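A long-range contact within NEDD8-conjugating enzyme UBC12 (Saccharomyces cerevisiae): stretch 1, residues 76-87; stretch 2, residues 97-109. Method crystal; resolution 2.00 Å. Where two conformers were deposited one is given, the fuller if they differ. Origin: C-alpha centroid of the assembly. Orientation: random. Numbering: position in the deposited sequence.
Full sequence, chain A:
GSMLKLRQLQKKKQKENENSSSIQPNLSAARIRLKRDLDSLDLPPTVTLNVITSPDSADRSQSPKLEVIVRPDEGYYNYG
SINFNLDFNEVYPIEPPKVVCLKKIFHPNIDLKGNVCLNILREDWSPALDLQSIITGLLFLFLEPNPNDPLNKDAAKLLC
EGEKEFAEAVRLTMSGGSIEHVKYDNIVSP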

# COMPACT_ATOMS: atom_id res chain seq x y z
N TYR A 76 14.96 1.83 -13.39
CA TYR A 76 14.29 2.83 -14.22
C TYR A 76 13.81 4.06 -13.44
O TYR A 76 13.81 5.18 -13.97
CB TYR A 76 13.09 2.20 -14.90
CG TYR A 76 13.45 1.17 -15.93
CD1 TYR A 76 14.21 1.52 -17.04
CD2 TYR A 76 12.99 -0.14 -15.82
CE1 TYR A 76 14.52 0.59 -18.01
CE2 TYR A 76 13.30 -1.08 -16.79
CZ TYR A 76 14.06 -0.70 -17.88
OH TYR A 76 14.38 -1.62 -18.85
N TYR A 77 13.38 3.83 -12.21
CA TYR A 77 12.74 4.85 -11.40
C TYR A 77 13.71 5.40 -10.37
O TYR A 77 13.30 6.03 -9.41
CB TYR A 77 11.50 4.26 -10.70
CG TYR A 77 10.49 3.71 -11.67
CD1 TYR A 77 9.47 4.52 -12.16
CD2 TYR A 77 10.57 2.41 -12.15
CE1 TYR A 77 8.55 4.04 -13.07
CE2 TYR A 77 9.67 1.92 -13.06
CZ TYR A 77 8.66 2.74 -13.53
OH TYR A 77 7.74 2.26 -14.43
N ASN A 78 15.00 5.15 -10.58
CA ASN A 78 16.01 5.61 -9.65
C ASN A 78 15.81 7.06 -9.23
O ASN A 78 15.61 7.95 -10.07
CB ASN A 78 17.43 5.36 -10.18
CG ASN A 78 17.75 6.21 -11.40
OD1 ASN A 78 18.19 7.34 -11.26
ND2 ASN A 78 17.51 5.68 -12.58
N TYR A 79 15.84 7.28 -7.92
CA TYR A 79 15.73 8.60 -7.30
C TYR A 79 14.38 9.33 -7.44
O TYR A 79 14.23 10.48 -7.01
CB TYR A 79 16.92 9.46 -7.71
CG TYR A 79 18.19 8.83 -7.20
CD1 TYR A 79 18.60 9.04 -5.90
CD2 TYR A 79 18.93 7.97 -8.00
CE1 TYR A 79 19.73 8.45 -5.40
CE2 TYR A 79 20.09 7.37 -7.51
CZ TYR A 79 20.47 7.61 -6.20
OH TYR A 79 21.60 7.03 -5.68
N GLY A 80 13.39 8.65 -8.02
CA GLY A 80 12.02 9.14 -7.95
C GLY A 80 11.38 8.72 -6.63
O GLY A 80 11.72 7.67 -6.09
N SER A 81 10.46 9.53 -6.11
CA SER A 81 9.77 9.17 -4.87
C SER A 81 8.29 8.84 -5.12
O SER A 81 7.52 9.70 -5.51
CB SER A 81 9.91 10.31 -3.84
OG SER A 81 11.26 10.45 -3.42
N ILE A 82 7.92 7.58 -4.92
CA ILE A 82 6.53 7.16 -5.12
C ILE A 82 5.90 6.82 -3.78
O ILE A 82 6.37 5.94 -3.08
CB ILE A 82 6.41 5.95 -6.05
CG1 ILE A 82 7.17 6.19 -7.37
CG2 ILE A 82 4.94 5.65 -6.32
CD1 ILE A 82 8.67 5.81 -7.31
N ASN A 83 4.87 7.57 -3.38
CA ASN A 83 4.25 7.30 -2.10
C ASN A 83 2.93 6.55 -2.24
O ASN A 83 2.22 6.69 -3.24
CB ASN A 83 4.12 8.57 -1.23
CG ASN A 83 3.32 9.68 -1.90
OD1 ASN A 83 3.23 9.76 -3.12
ND2 ASN A 83 2.73 10.56 -1.08
N PHE A 84 2.62 5.74 -1.23
CA PHE A 84 1.43 4.90 -1.20
C PHE A 84 0.75 5.09 0.15
O PHE A 84 1.42 5.26 1.17
CB PHE A 84 1.78 3.41 -1.32
CG PHE A 84 2.47 3.04 -2.59
CD1 PHE A 84 1.76 2.53 -3.68
CD2 PHE A 84 3.85 3.19 -2.72
CE1 PHE A 84 2.41 2.17 -4.87
CE2 PHE A 84 4.51 2.83 -3.90
CZ PHE A 84 3.79 2.32 -4.97
N ASN A 85 -0.57 5.02 0.16
CA ASN A 85 -1.31 4.93 1.41
C ASN A 85 -1.71 3.48 1.60
O ASN A 85 -2.13 2.83 0.64
CB ASN A 85 -2.55 5.81 1.38
CG ASN A 85 -2.36 7.15 2.08
OD1 ASN A 85 -1.34 7.39 2.72
ND2 ASN A 85 -3.35 8.02 1.96
N LEU A 86 -1.54 2.97 2.81
CA LEU A 86 -2.01 1.63 3.15
C LEU A 86 -3.10 1.75 4.22
O LEU A 86 -2.83 2.26 5.32
CB LEU A 86 -0.86 0.77 3.69
CG LEU A 86 0.15 0.17 2.69
CD1 LEU A 86 0.86 1.25 1.89
CD2 LEU A 86 1.15 -0.66 3.45
N ASP A 87 -4.32 1.31 3.90
CA ASP A 87 -5.48 1.44 4.78
C ASP A 87 -5.93 0.07 5.30
O ASP A 87 -6.31 -0.80 4.51
CB ASP A 87 -6.66 2.07 4.01
CG ASP A 87 -6.30 3.40 3.36
OD1 ASP A 87 -5.40 4.10 3.84
OD2 ASP A 87 -6.94 3.76 2.35
N PRO A 97 -3.99 -4.73 3.86
CA PRO A 97 -4.54 -3.38 3.73
C PRO A 97 -4.88 -3.10 2.29
O PRO A 97 -4.34 -3.74 1.38
CB PRO A 97 -3.36 -2.49 4.15
CG PRO A 97 -2.13 -3.32 3.76
CD PRO A 97 -2.55 -4.72 4.17
N LYS A 98 -5.78 -2.14 2.07
CA LYS A 98 -5.96 -1.57 0.74
C LYS A 98 -4.76 -0.68 0.42
O LYS A 98 -4.35 0.11 1.25
CB LYS A 98 -7.24 -0.74 0.71
CG LYS A 98 -7.37 0.15 -0.52
CD LYS A 98 -8.83 0.45 -0.79
CE LYS A 98 -9.00 1.28 -2.05
NZ LYS A 98 -8.48 2.65 -1.82
N VAL A 99 -4.17 -0.83 -0.75
CA VAL A 99 -3.00 -0.05 -1.12
C VAL A 99 -3.40 0.90 -2.25
O VAL A 99 -4.02 0.48 -3.23
CB VAL A 99 -1.84 -0.97 -1.55
CG1 VAL A 99 -0.63 -0.16 -2.05
CG2 VAL A 99 -1.46 -1.90 -0.40
N VAL A 100 -3.09 2.18 -2.08
CA VAL A 100 -3.39 3.19 -3.10
C VAL A 100 -2.13 3.99 -3.41
O VAL A 100 -1.53 4.56 -2.51
CB VAL A 100 -4.46 4.19 -2.59
CG1 VAL A 100 -4.76 5.23 -3.64
CG2 VAL A 100 -5.74 3.46 -2.21
N CYS A 101 -1.74 4.02 -4.68
CA CYS A 101 -0.60 4.85 -5.09
C CYS A 101 -1.05 6.31 -5.23
O CYS A 101 -2.07 6.58 -5.86
CB CYS A 101 0.02 4.35 -6.41
SG CYS A 101 1.46 5.35 -6.96
N LEU A 102 -0.30 7.22 -4.63
CA LEU A 102 -0.73 8.60 -4.47
C LEU A 102 -0.14 9.51 -5.53
O LEU A 102 -0.33 10.72 -5.48
CB LEU A 102 -0.33 9.12 -3.09
CG LEU A 102 -0.81 8.28 -1.91
CD1 LEU A 102 -0.43 8.96 -0.61
CD2 LEU A 102 -2.32 8.06 -2.00
N LYS A 103 0.58 8.93 -6.49
CA LYS A 103 1.16 9.69 -7.58
C LYS A 103 0.76 9.10 -8.93
O LYS A 103 0.67 7.88 -9.07
CB LYS A 103 2.70 9.70 -7.47
CG LYS A 103 3.24 10.49 -6.28
CD LYS A 103 2.89 11.97 -6.39
CE LYS A 103 3.67 12.84 -5.38
NZ LYS A 103 3.47 12.43 -3.96
N LYS A 104 0.53 9.96 -9.92
CA LYS A 104 0.36 9.50 -11.29
C LYS A 104 1.73 9.12 -11.81
O LYS A 104 2.60 9.99 -12.05
CB LYS A 104 -0.24 10.61 -12.16
CG LYS A 104 -1.54 11.18 -11.61
CD LYS A 104 -2.25 12.00 -12.69
CE LYS A 104 -3.37 12.85 -12.10
NZ LYS A 104 -3.59 14.11 -12.90
N ILE A 105 1.96 7.82 -11.97
CA ILE A 105 3.27 7.38 -12.46
C ILE A 105 3.15 6.42 -13.65
O ILE A 105 2.14 5.72 -13.81
CB ILE A 105 4.16 6.78 -11.34
CG1 ILE A 105 3.63 5.44 -10.88
CG2 ILE A 105 4.28 7.74 -10.13
CD1 ILE A 105 4.73 4.54 -10.36
N PHE A 106 4.19 6.39 -14.47
CA PHE A 106 4.20 5.56 -15.66
C PHE A 106 4.78 4.19 -15.30
O PHE A 106 5.99 4.02 -15.28
CB PHE A 106 5.07 6.21 -16.73
CG PHE A 106 4.89 5.64 -18.10
CD1 PHE A 106 3.67 5.76 -18.76
CD2 PHE A 106 5.95 5.01 -18.74
CE1 PHE A 106 3.51 5.25 -20.03
CE2 PHE A 106 5.78 4.50 -20.02
CZ PHE A 106 4.57 4.61 -20.66
N HIS A 107 3.91 3.24 -14.98
CA HIS A 107 4.36 1.92 -14.56
C HIS A 107 3.32 0.89 -14.99
O HIS A 107 2.12 1.10 -14.82
CB HIS A 107 4.55 1.90 -13.04
CG HIS A 107 5.14 0.62 -12.53
ND1 HIS A 107 6.42 0.53 -12.06
CD2 HIS A 107 4.61 -0.63 -12.44
CE1 HIS A 107 6.67 -0.71 -11.68
NE2 HIS A 107 5.59 -1.43 -11.91
N PRO A 108 3.77 -0.23 -15.56
CA PRO A 108 2.82 -1.22 -16.09
C PRO A 108 1.85 -1.73 -15.03
O PRO A 108 0.71 -2.06 -15.36
CB PRO A 108 3.72 -2.36 -16.57
CG PRO A 108 5.07 -2.10 -16.00
CD PRO A 108 5.17 -0.64 -15.74
N ASN A 109 2.27 -1.75 -13.77
CA ASN A 109 1.48 -2.41 -12.73
C ASN A 109 0.64 -1.46 -11.86
O ASN A 109 -0.01 -1.89 -10.90
CB ASN A 109 2.38 -3.34 -11.90
CG ASN A 109 3.27 -4.22 -12.78
OD1 ASN A 109 4.50 -4.26 -12.62
ND2 ASN A 109 2.65 -4.94 -13.71
O HOH W 1 0.84 12.87 -1.82

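The apolar centre of the contact lies on the sheet face that carries Phe 84, Leu 86, Val 99 and Cys 101, all of them buried. Phe 84 and Cys 101 form a non-hydrogen-bonded antiparallel pair, their CA atoms 4.4 Å apart; with chi1 in m, the Phe 84 ring lies toward the neighbouring strand, and Phe 84 CE1 is 3.6 Å from Cys 101 CB. The same ring reaches Val 99, with Phe 84 CD1 4.0 Å from Val 99 CG1, so it spans two alternate residues of the neighbouring strand. Leu 86 continues the row: its CG lies 4.1 Å from Val 99 CG2, and its CB 4.1 Å from Pro 97 CB. Toward the start of the strand, Ile 82 CG2 packs 3.6 Å from Cys 101 SG and 4.2 Å from Ile 105 CD1, carrying the apolar packing past the paired strands.

The backbone holds these side chains in register. Asn 85 and Val 100 exchange two hydrogen bonds, Asn 85 N to Val 100 O at 2.9 Å and Val 100 N to Asn 85 O at 3.0 Å. Asp 87 and Lys 98 repeat the pattern, with Asp 87 N to Lys 98 O at 2.9 Å and Lys 98 N to Asp 87 O at 2.8 Å. Beyond the last bridge, Leu 102 N still donates to Asn 83 O at 2.9 Å.

At the polar edge, Asn 83 points sideways from its CA, but its p rotamer brings the amide nearer stretch 2, where OD1 accepts a hydrogen bond from Lys 103 NZ at 2.8 Å. A water accepts from Asn 83 ND2 at 3.1 Å and, weakly, from Lys 103 NZ at 3.4 Å, bridging the same two side chains. Farther along, beyond the strands, Tyr 77 OH donates to Phe 106 O at 2.6 Å, a short bond that ties the turn-forming segment to the loop of stretch 2.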